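Local coordinates for protein erythrocyte binding antigen 140 (Plasmodium falciparum, PDB 4GF2) that probably binds a sialic-acid-bearing receptor on host red cells, glycophorin C, through its two Duffy binding-like domains during invasion by the malaria parasite, at residues L196-K201 / K273-L278; A210-C215 / C281-T286; K228-M233 / D267-E272. The protein carries 3 engineered substitutions. One frame throughout, in Å; residues are numbered along the deposited sequence.

Contact 1: residues L196-K201 / K273-L278; sequences LNIKDK and KEYDDL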
loop_
_atom_site.group_PDB
_atom_site.type_symbol
_atom_site.label_atom_id
_atom_site.label_comp_id
_atom_site.label_asym_id
_atom_site.label_seq_id
_atom_site.Cartn_x
_atom_site.Cartn_y
_atom_site.Cartn_z
ATOM N N LEU A 196 -1.118 13.896 -15.677
ATOM C CA LEU A 196 -1.400 13.603 -17.078
ATOM C C LEU A 196 -0.952 12.187 -17.406
ATOM O O LEU A 196 -1.623 11.474 -18.149
ATOM C CB LEU A 196 -0.710 14.607 -18.006
ATOM C CG LEU A 196 -1.293 16.023 -18.021
ATOM C CD1 LEU A 196 -0.539 16.898 -19.007
ATOM C CD2 LEU A 196 -2.779 16.010 -18.358
ATOM N N ASN A 197 0.185 11.778 -16.852
ATOM C CA ASN A 197 0.621 10.395 -16.992
ATOM C C ASN A 197 -0.441 9.443 -16.449
ATOM O O ASN A 197 -0.723 8.408 -17.049
ATOM C CB ASN A 197 1.949 10.170 -16.273
ATOM C CG ASN A 197 3.119 10.777 -17.016
ATOM O OD1 ASN A 197 3.108 10.868 -18.243
ATOM N ND2 ASN A 197 4.140 11.196 -16.276
ATOM N N ILE A 198 -1.037 9.802 -15.317
ATOM C CA ILE A 198 -2.093 8.984 -14.727
ATOM C C ILE A 198 -3.270 8.837 -15.687
ATOM O O ILE A 198 -3.791 7.740 -15.861
ATOM C CB ILE A 198 -2.598 9.574 -13.396
ATOM C CG1 ILE A 198 -1.556 9.364 -12.298
ATOM C CG2 ILE A 198 -3.910 8.930 -12.995
ATOM C CD1 ILE A 198 -1.902 10.044 -10.991
ATOM N N LYS A 199 -3.686 9.939 -16.303
ATOM C CA LYS A 199 -4.784 9.901 -17.265
ATOM C C LYS A 199 -4.427 9.006 -18.442
ATOM O O LYS A 199 -5.196 8.125 -18.826
ATOM C CB LYS A 199 -5.114 11.302 -17.782
ATOM C CG LYS A 199 -5.659 12.254 -16.732
ATOM C CD LYS A 199 -6.748 13.150 -17.311
ATOM C CE LYS A 199 -7.041 14.332 -16.397
ATOM N NZ LYS A 199 -8.300 15.040 -16.763
ATOM N N ASP A 200 -3.253 9.247 -19.007
ATOM C CA ASP A 200 -2.778 8.507 -20.165
ATOM C C ASP A 200 -2.843 6.998 -19.948
ATOM O O ASP A 200 -3.348 6.262 -20.799
ATOM C CB ASP A 200 -1.338 8.916 -20.484
ATOM C CG ASP A 200 -0.806 8.246 -21.732
ATOM O OD1 ASP A 200 -1.487 8.309 -22.776
ATOM O OD2 ASP A 200 0.287 7.645 -21.664
ATOM N N LYS A 201 -2.338 6.541 -18.806
ATOM C CA LYS A 201 -2.204 5.112 -18.545
ATOM C C LYS A 201 -3.446 4.499 -17.903
ATOM O O LYS A 201 -3.714 3.307 -18.066
ATOM C CB LYS A 201 -0.986 4.851 -17.653
ATOM C CG LYS A 201 0.321 5.379 -18.225
ATOM C CD LYS A 201 0.466 5.022 -19.699
ATOM C CE LYS A 201 1.812 5.458 -20.256
ATOM N NZ LYS A 201 2.916 4.564 -19.816
ATOM N N LYS A 273 -11.318 13.629 -5.616
ATOM C CA LYS A 273 -12.136 12.498 -6.019
ATOM C C LYS A 273 -11.517 11.839 -7.244
ATOM O O LYS A 273 -11.510 10.614 -7.368
ATOM C CB LYS A 273 -13.561 12.966 -6.334
ATOM C CG LYS A 273 -14.659 12.072 -5.786
ATOM C CD LYS A 273 -14.908 10.867 -6.675
ATOM C CE LYS A 273 -16.000 9.966 -6.108
ATOM N NZ LYS A 273 -17.308 10.668 -5.967
ATOM N N GLU A 274 -10.973 12.658 -8.137
ATOM C CA GLU A 274 -10.495 12.171 -9.424
ATOM C C GLU A 274 -9.353 11.173 -9.269
ATOM O O GLU A 274 -9.275 10.195 -10.012
ATOM C CB GLU A 274 -10.056 13.334 -10.311
ATOM C CG GLU A 274 -9.821 12.935 -11.759
ATOM C CD GLU A 274 -9.501 14.118 -12.648
ATOM O OE1 GLU A 274 -9.308 15.231 -12.113
ATOM O OE2 GLU A 274 -9.445 13.935 -13.883
ATOM N N TYR A 275 -8.465 11.415 -8.312
ATOM C CA TYR A 275 -7.361 10.494 -8.085
ATOM C C TYR A 275 -7.884 9.110 -7.697
ATOM O O TYR A 275 -7.497 8.100 -8.286
ATOM C CB TYR A 275 -6.417 11.009 -7.000
ATOM C CG TYR A 275 -5.341 10.006 -6.683
ATOM C CD1 TYR A 275 -5.561 9.000 -5.754
ATOM C CD2 TYR A 275 -4.122 10.038 -7.340
ATOM C CE1 TYR A 275 -4.589 8.067 -5.474
ATOM C CE2 TYR A 275 -3.141 9.108 -7.064
ATOM C CZ TYR A 275 -3.382 8.124 -6.132
ATOM O OH TYR A 275 -2.408 7.195 -5.857
ATOM N N ASP A 276 -8.762 9.074 -6.698
ATOM C CA ASP A 276 -9.381 7.828 -6.260
ATOM C C ASP A 276 -10.110 7.141 -7.412
ATOM O O ASP A 276 -10.088 5.917 -7.530
ATOM C CB ASP A 276 -10.363 8.097 -5.119
ATOM C CG ASP A 276 -9.669 8.344 -3.792
ATOM O OD1 ASP A 276 -8.429 8.482 -3.777
ATOM O OD2 ASP A 276 -10.370 8.403 -2.760
ATOM N N ASP A 277 -10.753 7.934 -8.262
ATOM C CA ASP A 277 -11.507 7.401 -9.393
ATOM C C ASP A 277 -10.606 6.730 -10.429
ATOM O O ASP A 277 -11.039 5.822 -11.138
ATOM C CB ASP A 277 -12.301 8.517 -10.078
ATOM C CG ASP A 277 -13.388 9.097 -9.192
ATOM O OD1 ASP A 277 -13.842 8.398 -8.256
ATOM O OD2 ASP A 277 -13.793 10.254 -9.442
ATOM N N LEU A 278 -9.362 7.184 -10.529
ATOM C CA LEU A 278 -8.465 6.703 -11.575
ATOM C C LEU A 278 -7.402 5.738 -11.063
ATOM O O LEU A 278 -6.812 4.991 -11.844
ATOM C CB LEU A 278 -7.771 7.880 -12.259
ATOM C CG LEU A 278 -8.639 8.801 -13.117
ATOM C CD1 LEU A 278 -7.770 9.860 -13.769
ATOM C CD2 LEU A 278 -9.406 8.018 -14.172
#

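Contact 2: residues A210-C215 / C281-T286; sequences ACFGGC and CRYTAT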
loop_
_atom_site.group_PDB
_atom_site.type_symbol
_atom_site.label_atom_id
_atom_site.label_comp_id
_atom_site.label_asym_id
_atom_site.label_seq_id
_atom_site.Cartn_x
_atom_site.Cartn_y
_atom_site.Cartn_z
ATOM N N ALA A 210 -6.510 0.413 -13.027
ATOM C CA ALA A 210 -5.803 0.684 -11.779
ATOM C C ALA A 210 -5.408 -0.601 -11.065
ATOM O O ALA A 210 -4.712 -0.561 -10.055
ATOM C CB ALA A 210 -6.656 1.547 -10.870
ATOM N N CYS A 211 -5.853 -1.739 -11.588
ATOM C CA CYS A 211 -5.503 -3.027 -11.007
ATOM C C CYS A 211 -4.202 -3.582 -11.594
ATOM O O CYS A 211 -3.764 -4.664 -11.215
ATOM C CB CYS A 211 -6.642 -4.032 -11.210
ATOM S SG CYS A 211 -8.275 -3.444 -10.664
ATOM N N PHE A 212 -3.578 -2.839 -12.506
ATOM C CA PHE A 212 -2.357 -3.312 -13.155
ATOM C C PHE A 212 -1.245 -2.264 -13.165
ATOM O O PHE A 212 -1.505 -1.060 -13.141
ATOM C CB PHE A 212 -2.664 -3.769 -14.580
ATOM C CG PHE A 212 -3.740 -4.808 -14.655
ATOM C CD1 PHE A 212 -3.462 -6.134 -14.368
ATOM C CD2 PHE A 212 -5.035 -4.459 -15.000
ATOM C CE1 PHE A 212 -4.456 -7.096 -14.427
ATOM C CE2 PHE A 212 -6.033 -5.416 -15.061
ATOM C CZ PHE A 212 -5.743 -6.734 -14.774
ATOM N N GLY A 213 -0.007 -2.747 -13.211
ATOM C CA GLY A 213 1.172 -1.903 -13.121
ATOM C C GLY A 213 1.204 -0.698 -14.045
ATOM O O GLY A 213 1.718 0.354 -13.673
ATOM N N GLY A 214 0.671 -0.841 -15.253
ATOM C CA GLY A 214 0.667 0.256 -16.206
ATOM C C GLY A 214 0.117 1.534 -15.597
ATOM O O GLY A 214 0.644 2.624 -15.821
ATOM N N CYS A 215 -0.949 1.388 -14.816
ATOM C CA CYS A 215 -1.624 2.522 -14.197
ATOM C C CYS A 215 -1.135 2.746 -12.765
ATOM O O CYS A 215 -1.000 3.884 -12.316
ATOM C CB CYS A 215 -3.136 2.285 -14.209
ATOM S SG CYS A 215 -4.124 3.469 -13.274
ATOM N N CYS A 281 -7.964 0.443 -7.673
ATOM C CA CYS A 281 -8.435 -0.773 -8.319
ATOM C C CYS A 281 -9.803 -1.122 -7.741
ATOM O O CYS A 281 -9.929 -1.447 -6.559
ATOM C CB CYS A 281 -7.444 -1.919 -8.106
ATOM S SG CYS A 281 -8.052 -3.545 -8.643
ATOM N N ARG A 282 -10.828 -1.056 -8.581
ATOM C CA ARG A 282 -12.203 -1.124 -8.099
ATOM C C ARG A 282 -12.645 -2.507 -7.621
ATOM O O ARG A 282 -13.662 -2.621 -6.940
ATOM C CB ARG A 282 -13.163 -0.576 -9.159
ATOM C CG ARG A 282 -13.115 0.943 -9.255
ATOM C CD ARG A 282 -13.866 1.493 -10.457
ATOM N NE ARG A 282 -13.657 2.933 -10.589
ATOM C CZ ARG A 282 -14.096 3.675 -11.602
ATOM N NH1 ARG A 282 -14.782 3.126 -12.596
ATOM N NH2 ARG A 282 -13.845 4.976 -11.620
ATOM N N TYR A 283 -11.896 -3.555 -7.957
ATOM C CA TYR A 283 -12.235 -4.880 -7.442
ATOM C C TYR A 283 -11.368 -5.289 -6.246
ATOM O O TYR A 283 -11.438 -6.427 -5.782
ATOM C CB TYR A 283 -12.270 -5.957 -8.552
ATOM C CG TYR A 283 -10.967 -6.330 -9.229
ATOM C CD1 TYR A 283 -9.830 -6.656 -8.499
ATOM C CD2 TYR A 283 -10.896 -6.409 -10.615
ATOM C CE1 TYR A 283 -8.653 -7.015 -9.133
ATOM C CE2 TYR A 283 -9.729 -6.767 -11.254
ATOM C CZ TYR A 283 -8.611 -7.071 -10.512
ATOM O OH TYR A 283 -7.449 -7.427 -11.158
ATOM N N THR A 284 -10.569 -4.350 -5.743
ATOM C CA THR A 284 -9.895 -4.524 -4.460
ATOM C C THR A 284 -10.043 -3.284 -3.578
ATOM O O THR A 284 -10.774 -3.305 -2.593
ATOM C CB THR A 284 -8.390 -4.861 -4.610
ATOM O OG1 THR A 284 -7.872 -4.293 -5.820
ATOM C CG2 THR A 284 -8.187 -6.362 -4.642
ATOM N N ALA A 285 -9.362 -2.202 -3.944
ATOM C CA ALA A 285 -9.274 -1.028 -3.082
ATOM C C ALA A 285 -10.649 -0.460 -2.744
ATOM O O ALA A 285 -10.956 -0.205 -1.580
ATOM C CB ALA A 285 -8.414 0.036 -3.734
ATOM N N THR A 286 -11.476 -0.265 -3.765
ATOM C CA THR A 286 -12.797 0.321 -3.572
ATOM C C THR A 286 -13.635 -0.460 -2.554
ATOM O O THR A 286 -14.223 0.128 -1.650
ATOM C CB THR A 286 -13.563 0.412 -4.904
ATOM O OG1 THR A 286 -12.823 1.224 -5.823
ATOM C CG2 THR A 286 -14.940 1.022 -4.693
#

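Contact 3: residues K228-M233 / D267-E272; sequences KSKTQM and DFFKNE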
loop_
_atom_site.group_PDB
_atom_site.type_symbol
_atom_site.label_atom_id
_atom_site.label_comp_id
_atom_site.label_asym_id
_atom_site.label_seq_id
_atom_site.Cartn_x
_atom_site.Cartn_y
_atom_site.Cartn_z
ATOM N N LYS A 228 6.215 13.909 -0.411
ATOM C CA LYS A 228 7.431 14.713 -0.349
ATOM C C LYS A 228 7.116 16.200 -0.398
ATOM O O LYS A 228 7.666 16.983 0.376
ATOM C CB LYS A 228 8.371 14.358 -1.501
ATOM C CG LYS A 228 8.989 12.977 -1.392
ATOM C CD LYS A 228 10.017 12.743 -2.486
ATOM C CE LYS A 228 10.783 11.447 -2.264
ATOM N NZ LYS A 228 9.899 10.249 -2.276
ATOM N N SER A 229 6.230 16.583 -1.310
ATOM C CA SER A 229 5.866 17.985 -1.477
ATOM C C SER A 229 5.209 18.557 -0.224
ATOM O O SER A 229 5.457 19.706 0.140
ATOM C CB SER A 229 4.933 18.155 -2.677
ATOM O OG SER A 229 5.583 17.777 -3.879
ATOM N N LYS A 230 4.374 17.764 0.439
ATOM C CA LYS A 230 3.678 18.252 1.624
ATOM C C LYS A 230 4.637 18.559 2.774
ATOM O O LYS A 230 4.471 19.558 3.473
ATOM C CB LYS A 230 2.609 17.264 2.090
ATOM C CG LYS A 230 1.963 17.681 3.405
ATOM C CD LYS A 230 0.740 16.845 3.736
ATOM C CE LYS A 230 0.096 17.309 5.035
ATOM N NZ LYS A 230 -1.184 16.603 5.314
ATOM N N THR A 231 5.635 17.704 2.976
ATOM C CA THR A 231 6.609 17.942 4.032
ATOM C C THR A 231 7.428 19.183 3.685
ATOM O O THR A 231 7.733 19.998 4.555
ATOM C CB THR A 231 7.546 16.726 4.258
ATOM O OG1 THR A 231 8.409 16.552 3.130
ATOM C CG2 THR A 231 6.739 15.448 4.482
ATOM N N GLN A 232 7.758 19.334 2.404
ATOM C CA GLN A 232 8.535 20.480 1.945
ATOM C C GLN A 232 7.805 21.785 2.230
ATOM O O GLN A 232 8.381 22.718 2.794
ATOM C CB GLN A 232 8.836 20.369 0.447
ATOM C CG GLN A 232 9.966 19.406 0.110
ATOM C CD GLN A 232 10.244 19.322 -1.382
ATOM O OE1 GLN A 232 9.531 19.914 -2.194
ATOM N NE2 GLN A 232 11.285 18.583 -1.748
ATOM N N MET A 233 6.534 21.851 1.847
ATOM C CA MET A 233 5.774 23.078 2.024
ATOM C C MET A 233 5.603 23.393 3.506
ATOM O O MET A 233 5.622 24.555 3.899
ATOM C CB MET A 233 4.410 22.992 1.339
ATOM C CG MET A 233 3.838 24.360 0.976
ATOM S SD MET A 233 2.184 24.294 0.264
ATOM C CE MET A 233 1.215 23.861 1.699
ATOM N N ASP A 267 -5.823 20.792 2.827
ATOM C CA ASP A 267 -6.693 20.821 1.656
ATOM C C ASP A 267 -5.879 20.946 0.372
ATOM O O ASP A 267 -6.344 20.583 -0.709
ATOM C CB ASP A 267 -7.682 21.983 1.760
ATOM C CG ASP A 267 -8.661 22.023 0.603
ATOM O OD1 ASP A 267 -9.049 20.940 0.111
ATOM O OD2 ASP A 267 -9.042 23.137 0.187
ATOM N N PHE A 268 -4.660 21.460 0.501
ATOM C CA PHE A 268 -3.774 21.639 -0.641
ATOM C C PHE A 268 -3.300 20.286 -1.164
ATOM O O PHE A 268 -3.082 20.116 -2.363
ATOM C CB PHE A 268 -2.575 22.499 -0.234
ATOM C CG PHE A 268 -1.842 23.116 -1.390
ATOM C CD1 PHE A 268 -2.305 24.280 -1.980
ATOM C CD2 PHE A 268 -0.680 22.543 -1.875
ATOM C CE1 PHE A 268 -1.628 24.854 -3.040
ATOM C CE2 PHE A 268 0.002 23.113 -2.932
ATOM C CZ PHE A 268 -0.472 24.271 -3.515
ATOM N N PHE A 269 -3.152 19.323 -0.259
ATOM C CA PHE A 269 -2.645 18.005 -0.628
ATOM C C PHE A 269 -3.682 16.890 -0.491
ATOM O O PHE A 269 -3.381 15.730 -0.776
ATOM C CB PHE A 269 -1.411 17.665 0.205
ATOM C CG PHE A 269 -0.275 18.621 0.012
ATOM C CD1 PHE A 269 0.473 18.601 -1.150
ATOM C CD2 PHE A 269 0.044 19.540 0.992
ATOM C CE1 PHE A 269 1.518 19.483 -1.330
ATOM C CE2 PHE A 269 1.087 20.422 0.818
ATOM C CZ PHE A 269 1.826 20.394 -0.342
ATOM N N LYS A 270 -4.892 17.227 -0.054
ATOM C CA LYS A 270 -5.974 16.250 -0.036
ATOM C C LYS A 270 -6.191 15.724 -1.450
ATOM O O LYS A 270 -6.503 16.490 -2.361
ATOM C CB LYS A 270 -7.275 16.870 0.480
ATOM C CG LYS A 270 -7.329 17.084 1.985
ATOM C CD LYS A 270 -8.769 17.218 2.471
ATOM C CE LYS A 270 -8.844 17.664 3.925
ATOM N NZ LYS A 270 -8.526 19.111 4.089
ATOM N N ASN A 271 -6.016 14.420 -1.639
ATOM C CA ASN A 271 -6.262 13.812 -2.941
ATOM C C ASN A 271 -7.721 13.980 -3.338
ATOM O O ASN A 271 -8.624 13.645 -2.576
ATOM C CB ASN A 271 -5.875 12.333 -2.938
ATOM C CG ASN A 271 -4.397 12.118 -3.207
ATOM O OD1 ASN A 271 -3.606 13.063 -3.196
ATOM N ND2 ASN A 271 -4.017 10.870 -3.450
ATOM N N GLU A 272 -7.944 14.514 -4.533
ATOM C CA GLU A 272 -9.294 14.793 -5.001
ATOM C C GLU A 272 -10.017 13.508 -5.382
ATOM O O GLU A 272 -9.414 12.437 -5.456
ATOM C CB GLU A 272 -9.255 15.751 -6.195
ATOM C CG GLU A 272 -8.672 17.121 -5.866
ATOM C CD GLU A 272 -8.368 17.947 -7.105
ATOM O OE1 GLU A 272 -8.679 17.484 -8.223
ATOM O OE2 GLU A 272 -7.814 19.057 -6.958
#

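Contact 1: residues L196-K201 / K273-L278
Two helices of the first Duffy binding-like domain, an all-helical fold, pack side by side here: the C-terminal end of helix 175-202 and the short helix 273-279. Their axes pass 11.0 Å apart at an angle of 35°, a spacing wide enough for branched side chains to fill. I198 and L278 do so. The CG2 branch of I198, anti to its backbone N, meets CD1 of L278 at 4.0 Å, the two side chains crossing obliquely. The other branch of I198 runs out to CD1, which lies obliquely against the ring of Y275, 4.2 Å from CE2. These apolar groups suit a partly buried seam, where I198 also touches P218 and Y222 of helix 213-242. Polar atoms are satisfied mostly elsewhere. The hydroxyl of Y275 donates to the carbonyl O of C219, so an aromatic residue fits this place by combining a greasy ring with a hydrogen-bonding tip. D277 O accepts from ND2 of N205, a side-chain amide serving a backbone acceptor near the helix end. There L278 N is shared, with Y275 O as one acceptor and a weak bond to E274 O. At the rim, K199 and E274 suit solvent contact through their long chains. K199 bends at chi2 (-142°) while E274 extends beyond CG, so they cross at about a right angle and form a salt bridge whose hydrogen bond is long and weak, K199 NZ lying 3.3 Å from E274 OE2.

Contact 2: residues A210-C215 / C281-T286
The disulfide C211-C281 ties the 3-10 turn at 210-211 to the loop that follows helix 273-279 in the first Duffy binding-like domain, one of several crosslinks in this cysteine-rich fold. The SG atoms of C211 and C281 are 2.0 Å apart, and chi3 of 92° gives the nearly perpendicular turn of a relaxed disulfide. C281 SG stands anti to its backbone N (chi1 171°), which carries it across to C211. The sulfur of C211 then rests over the face of the Y283 ring, 3.7 Å from the centroid and 14° off the normal: a sulfur-aromatic contact, for which a flat, polarisable tyrosine is well suited. Farther along, C211 CB meets Y283 OH at 3.5 Å. Beside the bridge the small A210 fits, its CB 3.6 Å from C281 N. A210 O accepts a hydrogen bond from R216 NH1, while C281 O takes T284 N at 3.1 Å. C215, on the first turn of helix 213-242, is bonded to C202 at the end of helix 175-202. Y283 also touches helix 308-314, and its O accepts from Y374 of helix 361-382, which also meets C281 through E366 and belongs to the second Duffy binding-like domain.

Contact 3: residues K228-M233 / D267-E272
F269 lies at the core of this contact. Over one face comes the backbone of K230 from the other segment: its CA sits 3.6 Å from the ring centroid, 21° off the normal, a CH-pi contact. K230 CG, anti to the backbone N, follows at 3.6 Å from F269 CD2, so the lysine supplies its aliphatic stem while its amino end leads away. On the opposite face, toward the rim, lies F268 of its own segment, with CD2 3.6 Å above the F269 plane. M233 completes the shell: a bend at chi3 (72°) swings its CE to 3.6 Å from F269 CE2. Its SD, meanwhile, lies over a face of F268, 4.3 Å from the centroid, a Met-aromatic contact for which methionine's flexible, polarisable thioether is apt. S229, small enough to approach a ring, brings CB to 3.9 Å from F269 CE1, and its OG bonds back to F225 O on its own helix.

Further out, helix 175-202 backs the cluster: W183 and F187 touch S229, W183 also meets M233, and the rings of F187 and F268 meet at about 30°. Q232 OE1 accepts from W183 NE1, a hydrogen bond that links helix 213-242 to helix 175-202. With rings, a thioether and an aliphatic stem meeting, cohesion rests on dispersion and CH-pi or sulfur-pi attraction, while S229 OG and Q232 OE1 bond to F225 O and W183 NE1.

Overall arrangement
All three contacts lie in the first Duffy binding-like domain and join a long helical hairpin, helices 175-202 and 213-242, to the later segment 267-286. Along the chain the first halves come in the order 196-201, 210-215, 228-233, the second as 267-272, 273-278, 281-286. Contacts 1 and 2 therefore cross, whereas contact 3 nests inside the loops closed by both. Contacts 1 and 2, their centres about 11 Å apart, touch each other; the centre of contact 3 lies about 17 Å from that of contact 1 and about 23 Å from that of contact 2. Together they lay the returning chain along the hairpin, leading from its middle toward the second domain.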